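Local coordinates for protein glycosyl hydrolase (Rhizobium leguminosarum bv. trifolii, PDB 5NDX) that probably hydrolyses O-glycosidic bonds as a family 39 glycosidase, a bacterial orthologue of human alpha-L-iduronidase, at residues A122-Y127 and A168-I173; D209-I214 and H253-G258; H275-G280 and N451-W456; M369-T374 and P585-A590; T536-E541 and Y602-R607. The protein carries 2 engineered substitutions. One frame throughout, in Å; residues are numbered along the deposited sequence.

In the fold
Contacts 1 and 2 belong to the eight-stranded parallel barrel, contact 1 pairing two of its outer helices and contact 2 two of its loops; their centres lie about 22 Å apart, yet they meet through the salt bridge Asp171 OD1 to Arg213 NH2 (2.8 Å). Neither lines the sugar site: the side chain of Ile214 stays about 9 Å, and that of Leu170 about 12 Å, from the bound methylumbelliferyl glycoside. Contact 3, about 44 Å from contact 1 between centres, ties the segment before helix 282-300 to helix 452-457. Contact 4 brings helix 364-372 against the C-terminal beta region, whose own two sheets face each other in contact 5, about 15 Å away between centres.

Contact 1. Residues A122-Y127 and A168-I173; sequences ATVDRY and AGLDAI. With SO4 (sulfate ion), chain L.
Val124 sends its two methyls to two different partners on the facing segment. CG1, anti to the backbone N (chi1 159°), reaches Ile173, lying 3.5 Å from Ile173 CB and equally near the CG2 branch; the two side chains slide past each other in opposite directions. CG2 instead meets the end of Leu170, with Val124 CG2 to Leu170 CD2 at 3.5 Å, and there the side chains cross at about a right angle. Asp125 is crossed in the same manner by the tip of Ile173: CD1 of Ile173 lies 3.5 Å from Asp125 OD1 and also touches Asp125 CB, resting against both carboxylate oxygen and methylene. No hydrogen bond joins the segments.

Arg126 takes no part in this packing; on an extended chain it binds a sulfate, probably from the crystallisation liquor, at its guanidinium edge: NH1 to O2 and NH2 to O1 are both 3.2 Å, the former nearly straight at 174°. NH2 also forms a salt bridge with Asp79, so a methionine in its place would probably leave that carboxylate without its positive mate and the sulfate without both bonds.

Helix 110-131 thus packs against the C-terminal end of helix 155-171 on the barrel's outer side; Leu177 also touches Val124, and Met133 of helix 133-136 touches Ile173.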
# COMPACT_ATOMS: atom_id res chain seq x y z
N ALA A 122 -19.84 1.58 -21.60
CA ALA A 122 -20.55 2.63 -20.87
C ALA A 122 -19.74 3.17 -19.63
O ALA A 122 -19.78 4.38 -19.31
CB ALA A 122 -21.94 2.14 -20.46
N THR A 123 -19.02 2.27 -18.99
CA THR A 123 -18.20 2.60 -17.82
C THR A 123 -17.12 3.59 -18.20
O THR A 123 -16.99 4.66 -17.60
CB THR A 123 -17.54 1.34 -17.23
OG1 THR A 123 -18.54 0.36 -16.94
CG2 THR A 123 -16.78 1.66 -15.96
N VAL A 124 -16.38 3.22 -19.23
CA VAL A 124 -15.30 4.00 -19.73
C VAL A 124 -15.80 5.34 -20.28
O VAL A 124 -15.22 6.41 -20.04
CB VAL A 124 -14.52 3.17 -20.76
CG1 VAL A 124 -13.71 4.05 -21.67
CG2 VAL A 124 -13.59 2.25 -19.98
N ASP A 125 -16.92 5.29 -20.99
CA ASP A 125 -17.56 6.51 -21.45
C ASP A 125 -17.96 7.46 -20.31
O ASP A 125 -17.66 8.62 -20.32
CB ASP A 125 -18.78 6.19 -22.30
CG ASP A 125 -19.37 7.42 -22.92
OD1 ASP A 125 -18.74 7.91 -23.87
OD2 ASP A 125 -20.39 7.92 -22.40
N ARG A 126 -18.62 6.93 -19.30
CA ARG A 126 -19.03 7.77 -18.20
C ARG A 126 -17.85 8.37 -17.39
O ARG A 126 -17.87 9.58 -17.07
CB ARG A 126 -19.90 6.97 -17.29
CG ARG A 126 -20.47 7.77 -16.15
CD ARG A 126 -21.34 6.85 -15.32
NE ARG A 126 -21.97 7.61 -14.25
CZ ARG A 126 -23.03 8.40 -14.42
NH1 ARG A 126 -23.60 8.55 -15.61
NH2 ARG A 126 -23.53 9.07 -13.39
N TYR A 127 -16.84 7.56 -17.06
CA TYR A 127 -15.83 8.02 -16.12
C TYR A 127 -14.79 8.85 -16.84
O TYR A 127 -14.26 9.79 -16.28
CB TYR A 127 -15.30 6.87 -15.20
CG TYR A 127 -16.44 6.41 -14.33
CD1 TYR A 127 -17.05 7.29 -13.43
CD2 TYR A 127 -16.95 5.13 -14.42
CE1 TYR A 127 -18.13 6.88 -12.66
CE2 TYR A 127 -18.07 4.74 -13.69
CZ TYR A 127 -18.65 5.63 -12.81
OH TYR A 127 -19.74 5.24 -12.09
N ALA A 168 -13.15 -5.76 -26.11
CA ALA A 168 -13.96 -5.00 -27.13
C ALA A 168 -14.64 -3.79 -26.46
O ALA A 168 -14.75 -2.72 -27.07
CB ALA A 168 -15.01 -5.89 -27.77
N GLY A 169 -15.07 -3.97 -25.21
CA GLY A 169 -15.72 -2.87 -24.48
C GLY A 169 -14.82 -1.66 -24.27
O GLY A 169 -15.25 -0.50 -24.41
N LEU A 170 -13.57 -1.92 -23.94
CA LEU A 170 -12.60 -0.82 -23.78
C LEU A 170 -12.24 -0.26 -25.17
O LEU A 170 -12.09 0.95 -25.31
CB LEU A 170 -11.31 -1.30 -23.09
CG LEU A 170 -11.47 -1.87 -21.68
CD1 LEU A 170 -10.16 -2.45 -21.18
CD2 LEU A 170 -11.98 -0.82 -20.72
N ASP A 171 -12.00 -1.15 -26.14
CA ASP A 171 -11.60 -0.71 -27.50
C ASP A 171 -12.63 0.22 -28.16
O ASP A 171 -12.23 1.13 -28.86
CB ASP A 171 -11.28 -1.90 -28.43
CG ASP A 171 -9.92 -2.55 -28.11
OD1 ASP A 171 -9.26 -2.10 -27.16
OD2 ASP A 171 -9.50 -3.51 -28.81
N ALA A 172 -13.93 0.05 -27.87
CA ALA A 172 -14.95 0.97 -28.42
C ALA A 172 -14.68 2.43 -28.08
O ALA A 172 -15.03 3.29 -28.84
CB ALA A 172 -16.36 0.59 -27.97
N ILE A 173 -14.08 2.72 -26.95
CA ILE A 173 -13.78 4.10 -26.59
C ILE A 173 -12.29 4.36 -26.72
O ILE A 173 -11.92 5.44 -27.18
CB ILE A 173 -14.16 4.41 -25.13
CG1 ILE A 173 -15.67 4.27 -24.90
CG2 ILE A 173 -13.66 5.81 -24.72
CD1 ILE A 173 -16.46 5.54 -25.13
S SO4 L . -27.06 9.87 -14.94
O1 SO4 L . -26.43 10.35 -13.67
O2 SO4 L . -26.22 10.31 -16.09
O3 SO4 L . -27.19 8.37 -14.99
O4 SO4 L . -28.43 10.47 -15.04

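Contact 2. Residues D209-I214 and H253-G258; sequences DGPPRI and HPRLAG
Two loops of the parallel beta/alpha barrel meet here, each leading from a helix into the next strand: residues 209-214 come before strand 216-219, while the loop 253-258 comes before strand 261-263. The inner part of the contact is apolar. Ile214 CG2 lies 4.0 Å from Leu256 CD2, and the two side chains cross at about a right angle. A chi1 of -177° turns CG1 of Ile214 away from its own amide nitrogen and leaves the CG2 methyl in the crowded position between N and the carbonyl carbon; this is the branch that touches leucine.

Nearer the surface, Pro211 CG approaches Arg255 NH2 at 3.9 Å, the ring carbon standing obliquely to the guanidinium. The arginine chain bends at chi3 (95°) on its way there. Its polar end is held mainly by a salt bridge from NH1 to Asp200, with NH2 adding a weak hydrogen bond to Cys199 O; both acceptors belong to helix 190-200. A hydrogen bond from Leu256 N to His253 O (2.8 Å) closes the turn that carries Arg255 and Leu256.

With just 100 Å² buried in all and no hydrogen bond across, the loops are joined by van der Waals contact alone, and the arginine's charge is answered by helix 190-200 rather than by the proline it touches.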
# COMPACT_ATOMS: atom_id res chain seq x y z
N ASP A 209 -11.17 -12.04 -35.60
CA ASP A 209 -10.04 -11.56 -36.36
C ASP A 209 -8.87 -11.44 -35.41
O ASP A 209 -8.51 -10.34 -35.00
CB ASP A 209 -10.42 -10.21 -36.98
CG ASP A 209 -9.27 -9.56 -37.73
OD1 ASP A 209 -8.50 -10.30 -38.38
OD2 ASP A 209 -9.14 -8.32 -37.65
N GLY A 210 -8.31 -12.58 -35.05
CA GLY A 210 -7.14 -12.60 -34.19
C GLY A 210 -7.50 -12.51 -32.72
O GLY A 210 -8.66 -12.26 -32.35
N PRO A 211 -6.50 -12.75 -31.86
CA PRO A 211 -6.75 -12.84 -30.42
C PRO A 211 -7.02 -11.47 -29.80
O PRO A 211 -6.49 -10.47 -30.28
CB PRO A 211 -5.45 -13.45 -29.88
CG PRO A 211 -4.41 -12.99 -30.85
CD PRO A 211 -5.07 -12.88 -32.20
N PRO A 212 -7.84 -11.42 -28.73
CA PRO A 212 -7.95 -10.15 -27.99
C PRO A 212 -6.59 -9.76 -27.38
O PRO A 212 -5.77 -10.62 -27.07
CB PRO A 212 -8.96 -10.49 -26.90
CG PRO A 212 -8.71 -11.92 -26.64
CD PRO A 212 -8.48 -12.52 -28.00
N ARG A 213 -6.34 -8.46 -27.31
CA ARG A 213 -5.09 -7.96 -26.75
C ARG A 213 -4.96 -8.29 -25.25
O ARG A 213 -5.98 -8.50 -24.55
CB ARG A 213 -4.97 -6.45 -26.96
CG ARG A 213 -6.00 -5.62 -26.20
CD ARG A 213 -5.72 -4.13 -26.44
NE ARG A 213 -6.87 -3.33 -26.01
CZ ARG A 213 -7.01 -2.72 -24.82
NH1 ARG A 213 -6.05 -2.79 -23.88
NH2 ARG A 213 -8.12 -2.02 -24.57
N ILE A 214 -3.72 -8.37 -24.80
CA ILE A 214 -3.41 -8.49 -23.38
C ILE A 214 -2.17 -7.65 -23.13
O ILE A 214 -1.14 -7.82 -23.78
CB ILE A 214 -3.28 -9.96 -22.92
CG1 ILE A 214 -3.02 -10.02 -21.40
CG2 ILE A 214 -2.17 -10.68 -23.66
CD1 ILE A 214 -3.26 -11.39 -20.78
N HIS A 253 4.24 -20.00 -24.91
CA HIS A 253 3.65 -18.79 -25.49
C HIS A 253 4.71 -17.70 -25.53
O HIS A 253 4.53 -16.63 -24.92
CB HIS A 253 2.41 -18.32 -24.70
CG HIS A 253 1.34 -19.36 -24.55
ND1 HIS A 253 1.09 -20.01 -23.36
CD2 HIS A 253 0.46 -19.88 -25.44
CE1 HIS A 253 0.09 -20.86 -23.51
NE2 HIS A 253 -0.30 -20.81 -24.77
N PRO A 254 5.83 -17.95 -26.24
CA PRO A 254 6.97 -17.01 -26.22
C PRO A 254 6.62 -15.58 -26.61
O PRO A 254 7.27 -14.66 -26.14
CB PRO A 254 7.96 -17.63 -27.24
CG PRO A 254 7.14 -18.58 -28.08
CD PRO A 254 6.07 -19.09 -27.15
N ARG A 255 5.59 -15.38 -27.42
CA ARG A 255 5.17 -14.02 -27.79
C ARG A 255 4.63 -13.22 -26.60
O ARG A 255 4.63 -12.01 -26.65
CB ARG A 255 4.10 -14.07 -28.91
CG ARG A 255 3.90 -12.74 -29.62
CD ARG A 255 2.98 -12.76 -30.87
NE ARG A 255 1.58 -12.37 -30.56
CZ ARG A 255 0.60 -13.21 -30.20
NH1 ARG A 255 0.85 -14.51 -30.09
NH2 ARG A 255 -0.63 -12.76 -29.94
N LEU A 256 4.11 -13.89 -25.57
CA LEU A 256 3.60 -13.24 -24.37
C LEU A 256 4.60 -13.13 -23.20
O LEU A 256 4.37 -12.37 -22.28
CB LEU A 256 2.34 -13.96 -23.87
CG LEU A 256 1.21 -14.17 -24.91
CD1 LEU A 256 0.11 -15.01 -24.28
CD2 LEU A 256 0.61 -12.91 -25.48
N ALA A 257 5.71 -13.87 -23.27
CA ALA A 257 6.59 -14.08 -22.11
C ALA A 257 7.30 -12.81 -21.61
O ALA A 257 7.66 -12.76 -20.44
CB ALA A 257 7.63 -15.17 -22.39
N GLY A 258 7.49 -11.84 -22.49
CA GLY A 258 8.06 -10.54 -22.18
C GLY A 258 7.07 -9.47 -21.69
O GLY A 258 7.51 -8.37 -21.36

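Contact 3. Residues H275-G280 and N451-W456; sequences HHSWHG and NPMEVW
The van der Waals part of this contact is Met453 laid against the backbone of Gly280. Met453 CB sits 3.4 Å from Gly280 O, and its sulfur passes over the same glycine, SD to Gly280 CA measuring 3.7 Å. With CG anti to the backbone N (chi1 -164°) and the chain extended beyond it, the side chain runs on toward Ser277, whose carbonyl O is 4.0 Å from SD. A beta carbon on Gly280 would clash with that sulfur, so the close approach depends on the missing side chain.

The polar link is water-mediated. One water donates to Gly280 O (2.7 Å) and to Glu454 OE1 (2.9 Å) while accepting from Met453 N (3.0 Å), bridging the 3-10 segment 277-280 to the first turn of helix 452-457.

Bonds within 275-280 set its shape. His276 O receives both His279 N and His279 ND1, the imidazole coming onto a carbonyl lone pair at 3.0 Å from ND1 to O. The hydroxyl of Ser277 bonds outside the contact, to Ser321.

No direct hydrogen bond crosses the interface. The direct contacts are those of the methionine with backbone atoms, while the water satisfies a buried carbonyl and a helix-start amide together, its third bond engaging a carboxylate oxygen.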
# COMPACT_ATOMS: atom_id res chain seq x y z
N HIS A 275 -6.95 -15.03 12.59
CA HIS A 275 -6.17 -14.28 13.56
C HIS A 275 -4.71 -14.76 13.56
O HIS A 275 -4.42 -15.91 13.87
CB HIS A 275 -6.79 -14.37 14.94
CG HIS A 275 -8.16 -13.81 14.95
ND1 HIS A 275 -8.40 -12.46 15.00
CD2 HIS A 275 -9.37 -14.41 14.83
CE1 HIS A 275 -9.70 -12.25 14.98
NE2 HIS A 275 -10.31 -13.42 14.89
N HIS A 276 -3.84 -13.89 13.03
CA HIS A 276 -2.41 -14.11 13.05
C HIS A 276 -1.82 -12.77 13.53
O HIS A 276 -1.78 -11.78 12.78
CB HIS A 276 -1.90 -14.45 11.67
CG HIS A 276 -2.54 -15.65 11.05
ND1 HIS A 276 -2.31 -16.94 11.51
CD2 HIS A 276 -3.39 -15.78 10.00
CE1 HIS A 276 -2.98 -17.80 10.77
NE2 HIS A 276 -3.65 -17.12 9.85
N SER A 277 -1.39 -12.76 14.79
CA SER A 277 -1.02 -11.57 15.52
C SER A 277 0.20 -10.79 14.99
O SER A 277 0.32 -9.59 15.21
CB SER A 277 -0.83 -11.90 16.98
OG SER A 277 -2.10 -12.10 17.58
N TRP A 278 1.05 -11.47 14.26
CA TRP A 278 2.14 -10.85 13.60
C TRP A 278 1.74 -9.75 12.59
O TRP A 278 2.58 -8.91 12.27
CB TRP A 278 3.04 -11.88 12.90
CG TRP A 278 2.43 -12.88 12.03
CD1 TRP A 278 2.15 -14.20 12.38
CD2 TRP A 278 2.10 -12.75 10.65
NE1 TRP A 278 1.61 -14.84 11.30
CE2 TRP A 278 1.58 -13.98 10.23
CE3 TRP A 278 2.15 -11.67 9.72
CZ2 TRP A 278 1.16 -14.20 8.92
CZ3 TRP A 278 1.78 -11.90 8.44
CH2 TRP A 278 1.29 -13.16 8.04
N HIS A 279 0.49 -9.73 12.13
CA HIS A 279 0.01 -8.62 11.32
C HIS A 279 0.04 -7.29 12.06
O HIS A 279 0.08 -6.22 11.43
CB HIS A 279 -1.39 -8.88 10.81
CG HIS A 279 -1.46 -9.88 9.69
ND1 HIS A 279 -2.04 -11.11 9.85
CD2 HIS A 279 -1.05 -9.82 8.41
CE1 HIS A 279 -1.99 -11.78 8.71
NE2 HIS A 279 -1.36 -11.04 7.83
N GLY A 280 0.03 -7.33 13.37
CA GLY A 280 0.06 -6.10 14.19
C GLY A 280 1.42 -5.68 14.64
O GLY A 280 1.57 -4.69 15.38
N ASN A 451 5.28 1.05 17.22
CA ASN A 451 4.92 -0.21 17.88
C ASN A 451 3.61 -0.07 18.68
O ASN A 451 3.56 -0.40 19.88
CB ASN A 451 6.09 -0.59 18.83
CG ASN A 451 6.30 0.44 19.95
OD1 ASN A 451 5.89 1.59 19.86
ND2 ASN A 451 6.88 -0.01 21.04
N PRO A 452 2.52 0.38 18.02
CA PRO A 452 1.30 0.65 18.77
C PRO A 452 0.64 -0.59 19.40
O PRO A 452 -0.01 -0.47 20.45
CB PRO A 452 0.38 1.31 17.73
CG PRO A 452 0.83 0.76 16.45
CD PRO A 452 2.32 0.64 16.58
N MET A 453 0.85 -1.76 18.81
CA MET A 453 0.29 -2.94 19.43
C MET A 453 0.96 -3.27 20.76
O MET A 453 0.26 -3.66 21.70
CB MET A 453 0.35 -4.16 18.49
CG MET A 453 -0.56 -5.32 18.94
SD MET A 453 -0.63 -6.68 17.76
CE MET A 453 -1.70 -7.83 18.65
N GLU A 454 2.31 -3.15 20.84
CA GLU A 454 3.03 -3.36 22.09
C GLU A 454 2.57 -2.34 23.12
O GLU A 454 2.36 -2.66 24.31
CB GLU A 454 4.57 -3.28 21.95
CG GLU A 454 5.22 -4.49 21.26
CD GLU A 454 5.09 -4.47 19.70
OE1 GLU A 454 4.43 -3.58 19.10
OE2 GLU A 454 5.63 -5.41 19.07
N VAL A 455 2.38 -1.11 22.68
CA VAL A 455 1.96 -0.06 23.58
C VAL A 455 0.57 -0.40 24.15
O VAL A 455 0.34 -0.26 25.33
CB VAL A 455 1.98 1.30 22.87
CG1 VAL A 455 1.34 2.35 23.76
CG2 VAL A 455 3.42 1.70 22.57
N TRP A 456 -0.35 -0.77 23.27
CA TRP A 456 -1.69 -1.15 23.64
C TRP A 456 -1.73 -2.34 24.62
O TRP A 456 -2.49 -2.29 25.60
CB TRP A 456 -2.46 -1.53 22.39
CG TRP A 456 -3.88 -2.03 22.60
CD1 TRP A 456 -4.94 -1.32 23.12
CD2 TRP A 456 -4.38 -3.32 22.26
NE1 TRP A 456 -6.06 -2.09 23.10
CE2 TRP A 456 -5.75 -3.32 22.57
CE3 TRP A 456 -3.80 -4.47 21.72
CZ2 TRP A 456 -6.57 -4.46 22.38
CZ3 TRP A 456 -4.61 -5.60 21.52
CH2 TRP A 456 -5.99 -5.57 21.83
O HOH W 1 2.84 -2.76 16.77

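Contact 4. Residues M369-T374 and P585-A590; sequences MELLAT and PLISTA
Glu370 OE1 is gripped by two donors. The hydroxyl of Ser588 gives it a hydrogen bond of 2.6 Å from OG to OE1, arriving from above the carboxylate plane, 45° out of it. A water donates the second, 2.7 Å from OE1, and itself accepts from Ser588 N at 3.1 Å, so serine is tied to the acid both directly and through the water. The other oxygen, OE2, forms a salt bridge with Lys362; that charge would probably stabilise the ionised carboxylate in this buried setting. Cutting the acid back to an alanine is likely to leave the ammonium of Lys362 without its anionic mate and the Ser588 hydroxyl without its acceptor.

Ile587 supplies the apolar side. Its CG1 branch stands between the backbone N and the carbonyl carbon (chi1 62°) and runs past the acid: CG1 of Ile587 lies 3.7 Å from Glu370 OE1, and CD1 3.9 Å from Glu370 CB. The same methyl reaches Leu371 CD1 more loosely, at 4.5 Å. Within the first segment, Thr374 OG1 bonds Leu371 O at 2.7 Å, nearly along the C=O axis, and Thr374 N adds a second bond to that carbonyl.

The contact thus seats helix 364-372 on the loop that leads into strand 590-594. Strand 518-526 packs on the helix side through Leu519 and Gln521, which touch Leu371, whereas Phe566 of strand 566-572 lies against Ile587 on the loop side.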
# COMPACT_ATOMS: atom_id res chain seq x y z
N MET A 369 5.00 0.58 4.41
CA MET A 369 4.82 1.24 3.11
C MET A 369 5.14 2.73 3.12
O MET A 369 5.65 3.26 2.11
CB MET A 369 3.44 0.95 2.53
CG MET A 369 3.28 -0.54 2.24
SD MET A 369 1.67 -0.90 1.61
CE MET A 369 1.98 -0.94 -0.14
N GLU A 370 4.90 3.39 4.25
CA GLU A 370 5.37 4.76 4.45
C GLU A 370 6.89 4.90 4.32
O GLU A 370 7.36 5.82 3.66
CB GLU A 370 4.94 5.34 5.80
CG GLU A 370 3.45 5.60 5.91
CD GLU A 370 3.01 6.31 7.22
OE1 GLU A 370 3.12 7.56 7.38
OE2 GLU A 370 2.52 5.60 8.10
N LEU A 371 7.64 3.99 4.95
CA LEU A 371 9.06 3.98 4.84
C LEU A 371 9.52 3.67 3.44
O LEU A 371 10.38 4.35 2.91
CB LEU A 371 9.71 3.02 5.85
CG LEU A 371 10.06 3.60 7.22
CD1 LEU A 371 8.87 4.16 7.91
CD2 LEU A 371 10.66 2.55 8.13
N LEU A 372 8.98 2.61 2.87
CA LEU A 372 9.37 2.19 1.52
C LEU A 372 9.05 3.28 0.44
O LEU A 372 9.74 3.37 -0.60
CB LEU A 372 8.71 0.86 1.15
CG LEU A 372 9.13 -0.37 1.96
CD1 LEU A 372 8.16 -1.51 1.78
CD2 LEU A 372 10.48 -0.82 1.52
N ALA A 373 8.04 4.10 0.71
CA ALA A 373 7.60 5.13 -0.22
C ALA A 373 8.68 6.19 -0.40
O ALA A 373 8.65 6.85 -1.42
CB ALA A 373 6.34 5.79 0.29
N THR A 374 9.60 6.33 0.56
CA THR A 374 10.70 7.30 0.48
C THR A 374 11.84 6.91 -0.41
O THR A 374 12.78 7.69 -0.53
CB THR A 374 11.31 7.61 1.87
OG1 THR A 374 12.03 6.45 2.38
CG2 THR A 374 10.22 8.01 2.83
N PRO A 585 6.40 13.77 14.61
CA PRO A 585 6.54 14.28 13.24
C PRO A 585 5.95 13.33 12.20
O PRO A 585 6.18 12.11 12.26
CB PRO A 585 8.06 14.35 13.05
CG PRO A 585 8.59 14.49 14.43
CD PRO A 585 7.72 13.63 15.26
N LEU A 586 5.16 13.87 11.29
CA LEU A 586 4.38 13.04 10.41
C LEU A 586 5.09 12.98 9.10
O LEU A 586 5.36 14.03 8.50
CB LEU A 586 3.00 13.64 10.19
CG LEU A 586 2.14 13.73 11.45
CD1 LEU A 586 1.02 14.75 11.23
CD2 LEU A 586 1.61 12.32 11.82
N ILE A 587 5.35 11.80 8.58
CA ILE A 587 5.81 11.75 7.19
C ILE A 587 4.70 11.64 6.12
O ILE A 587 4.97 11.88 4.94
CB ILE A 587 6.88 10.68 6.91
CG1 ILE A 587 6.33 9.31 7.18
CG2 ILE A 587 8.12 10.94 7.74
CD1 ILE A 587 7.35 8.24 6.84
N SER A 588 3.50 11.26 6.53
CA SER A 588 2.35 11.18 5.64
C SER A 588 1.47 12.40 5.87
O SER A 588 1.47 12.98 6.94
CB SER A 588 1.52 9.87 5.89
OG SER A 588 2.21 8.74 5.28
N THR A 589 0.69 12.75 4.87
CA THR A 589 -0.09 13.97 4.87
C THR A 589 -1.50 13.73 5.34
O THR A 589 -2.45 14.01 4.64
CB THR A 589 -0.10 14.57 3.46
OG1 THR A 589 -0.76 13.66 2.58
CG2 THR A 589 1.32 14.81 3.00
N ALA A 590 -1.61 13.22 6.57
CA ALA A 590 -2.88 12.92 7.17
C ALA A 590 -2.72 12.92 8.69
O ALA A 590 -1.66 12.64 9.21
CB ALA A 590 -3.39 11.57 6.67
O HOH W 2 3.02 9.62 9.07

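Contact 5. Residues T536-E541 and Y602-R607; sequences TGLVVE and YAVCAR. Unlike the reference sequence in segment 602-607: Arg607 (reference His). With SO4 (sulfate ion), chain G.
Strands 536-541 and 602-607 run roughly antiparallel, at 141° between their directions, but with axes 9.1 Å apart and no hydrogen bond between them they face each other through side chains, as layers of a sandwich do. Leu538 and Val604 cross obliquely, CD1 of the leucine lying 4.1 Å from CG2 of the valine. A chi1 of 176° swings the Leu538 branch away from its own amide nitrogen and toward the other strand, where its second methyl, CD2, comes loosely within 4.4 Å of Tyr602 CB.

Val540 meets the tyrosine ring instead. Its CG1 methyl is 4.0 Å from Tyr602 CE2, and the two side chains cross at about a right angle, the methyl standing obliquely to the ring. The phenol oxygen bonds His593 ND1, which anchors the far end of the ring.

Apart from this interface, Arg607, which differs from the reference histidine, holds a sulfate, probably from the crystallisation liquor: NH1 to O2 is 2.8 Å and NH2 to O3 is 2.6 Å.

Strand 536-545 pairs with strand 549-557 in one sheet, and strand 601-607 lies between strands 566-572 and 618-620 in the other. Leu554 and Trp556 of strand 549-557 extend the same packing onto Tyr602 and Val604, while the Cys605-Cys617 disulfide links strand 601-607 to the residue just before strand 618-620.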
# COMPACT_ATOMS: atom_id res chain seq x y z
N THR A 536 -0.39 21.97 0.87
CA THR A 536 -1.54 22.49 0.16
C THR A 536 -2.77 21.64 0.31
O THR A 536 -2.69 20.45 0.65
CB THR A 536 -1.25 22.62 -1.35
OG1 THR A 536 -1.08 21.33 -1.94
CG2 THR A 536 0.01 23.46 -1.59
N GLY A 537 -3.93 22.24 0.03
CA GLY A 537 -5.16 21.44 -0.14
C GLY A 537 -5.67 20.80 1.16
O GLY A 537 -6.08 19.66 1.16
N LEU A 538 -5.64 21.54 2.27
CA LEU A 538 -6.04 20.98 3.54
C LEU A 538 -7.53 20.77 3.59
O LEU A 538 -8.24 21.74 3.45
CB LEU A 538 -5.68 21.91 4.68
CG LEU A 538 -6.14 21.49 6.09
CD1 LEU A 538 -5.54 20.15 6.47
CD2 LEU A 538 -5.71 22.52 7.11
N VAL A 539 -7.99 19.53 3.83
CA VAL A 539 -9.41 19.13 4.02
C VAL A 539 -9.58 18.65 5.48
O VAL A 539 -8.73 17.91 6.00
CB VAL A 539 -9.77 17.97 3.03
CG1 VAL A 539 -11.23 17.50 3.15
CG2 VAL A 539 -9.50 18.36 1.58
N VAL A 540 -10.66 19.06 6.15
CA VAL A 540 -10.94 18.73 7.53
C VAL A 540 -12.31 18.10 7.57
O VAL A 540 -13.25 18.66 7.02
CB VAL A 540 -10.96 19.94 8.44
CG1 VAL A 540 -11.23 19.51 9.89
CG2 VAL A 540 -9.64 20.68 8.34
N GLU A 541 -12.45 16.93 8.17
CA GLU A 541 -13.76 16.31 8.31
C GLU A 541 -14.01 15.80 9.68
O GLU A 541 -13.09 15.26 10.33
CB GLU A 541 -13.89 15.13 7.41
CG GLU A 541 -13.91 15.52 5.98
CD GLU A 541 -13.87 14.31 5.14
OE1 GLU A 541 -14.51 13.32 5.54
OE2 GLU A 541 -13.17 14.34 4.10
N TYR A 602 -7.28 24.88 12.26
CA TYR A 602 -6.14 23.99 12.03
C TYR A 602 -5.12 24.67 11.14
O TYR A 602 -5.48 25.48 10.31
CB TYR A 602 -6.62 22.68 11.40
CG TYR A 602 -7.35 21.80 12.38
CD1 TYR A 602 -6.65 21.14 13.40
CD2 TYR A 602 -8.72 21.64 12.31
CE1 TYR A 602 -7.31 20.33 14.32
CE2 TYR A 602 -9.40 20.81 13.21
CZ TYR A 602 -8.68 20.19 14.21
OH TYR A 602 -9.36 19.42 15.09
N ALA A 603 -3.84 24.40 11.37
CA ALA A 603 -2.74 24.78 10.48
C ALA A 603 -1.77 23.58 10.34
O ALA A 603 -1.59 22.82 11.29
CB ALA A 603 -1.99 25.99 11.04
N VAL A 604 -1.23 23.37 9.14
CA VAL A 604 -0.23 22.35 8.89
C VAL A 604 1.04 23.02 8.37
O VAL A 604 0.93 23.84 7.45
CB VAL A 604 -0.77 21.27 7.92
CG1 VAL A 604 0.28 20.22 7.69
CG2 VAL A 604 -2.00 20.61 8.50
N CYS A 605 2.19 22.72 8.98
CA CYS A 605 3.51 23.23 8.59
C CYS A 605 4.35 22.07 8.09
O CYS A 605 4.26 20.98 8.62
CB CYS A 605 4.21 23.87 9.80
SG CYS A 605 3.12 25.14 10.57
N ALA A 606 5.19 22.31 7.09
CA ALA A 606 6.21 21.36 6.70
C ALA A 606 7.50 21.76 7.39
O ALA A 606 7.71 22.95 7.65
CB ALA A 606 6.39 21.30 5.20
N ARG A 607 8.30 20.75 7.77
CA ARG A 607 9.62 20.91 8.36
C ARG A 607 10.61 20.03 7.62
O ARG A 607 10.32 18.86 7.37
CB ARG A 607 9.65 20.53 9.82
CG ARG A 607 9.20 21.64 10.73
CD ARG A 607 9.82 21.54 12.12
NE ARG A 607 9.14 22.54 12.94
CZ ARG A 607 9.48 23.82 13.04
NH1 ARG A 607 10.57 24.28 12.44
NH2 ARG A 607 8.74 24.65 13.77
S SO4 G . 9.78 27.88 13.91
O1 SO4 G . 10.79 28.58 14.75
O2 SO4 G . 10.48 27.02 12.92
O3 SO4 G . 8.92 27.04 14.78
O4 SO4 G . 8.95 28.87 13.20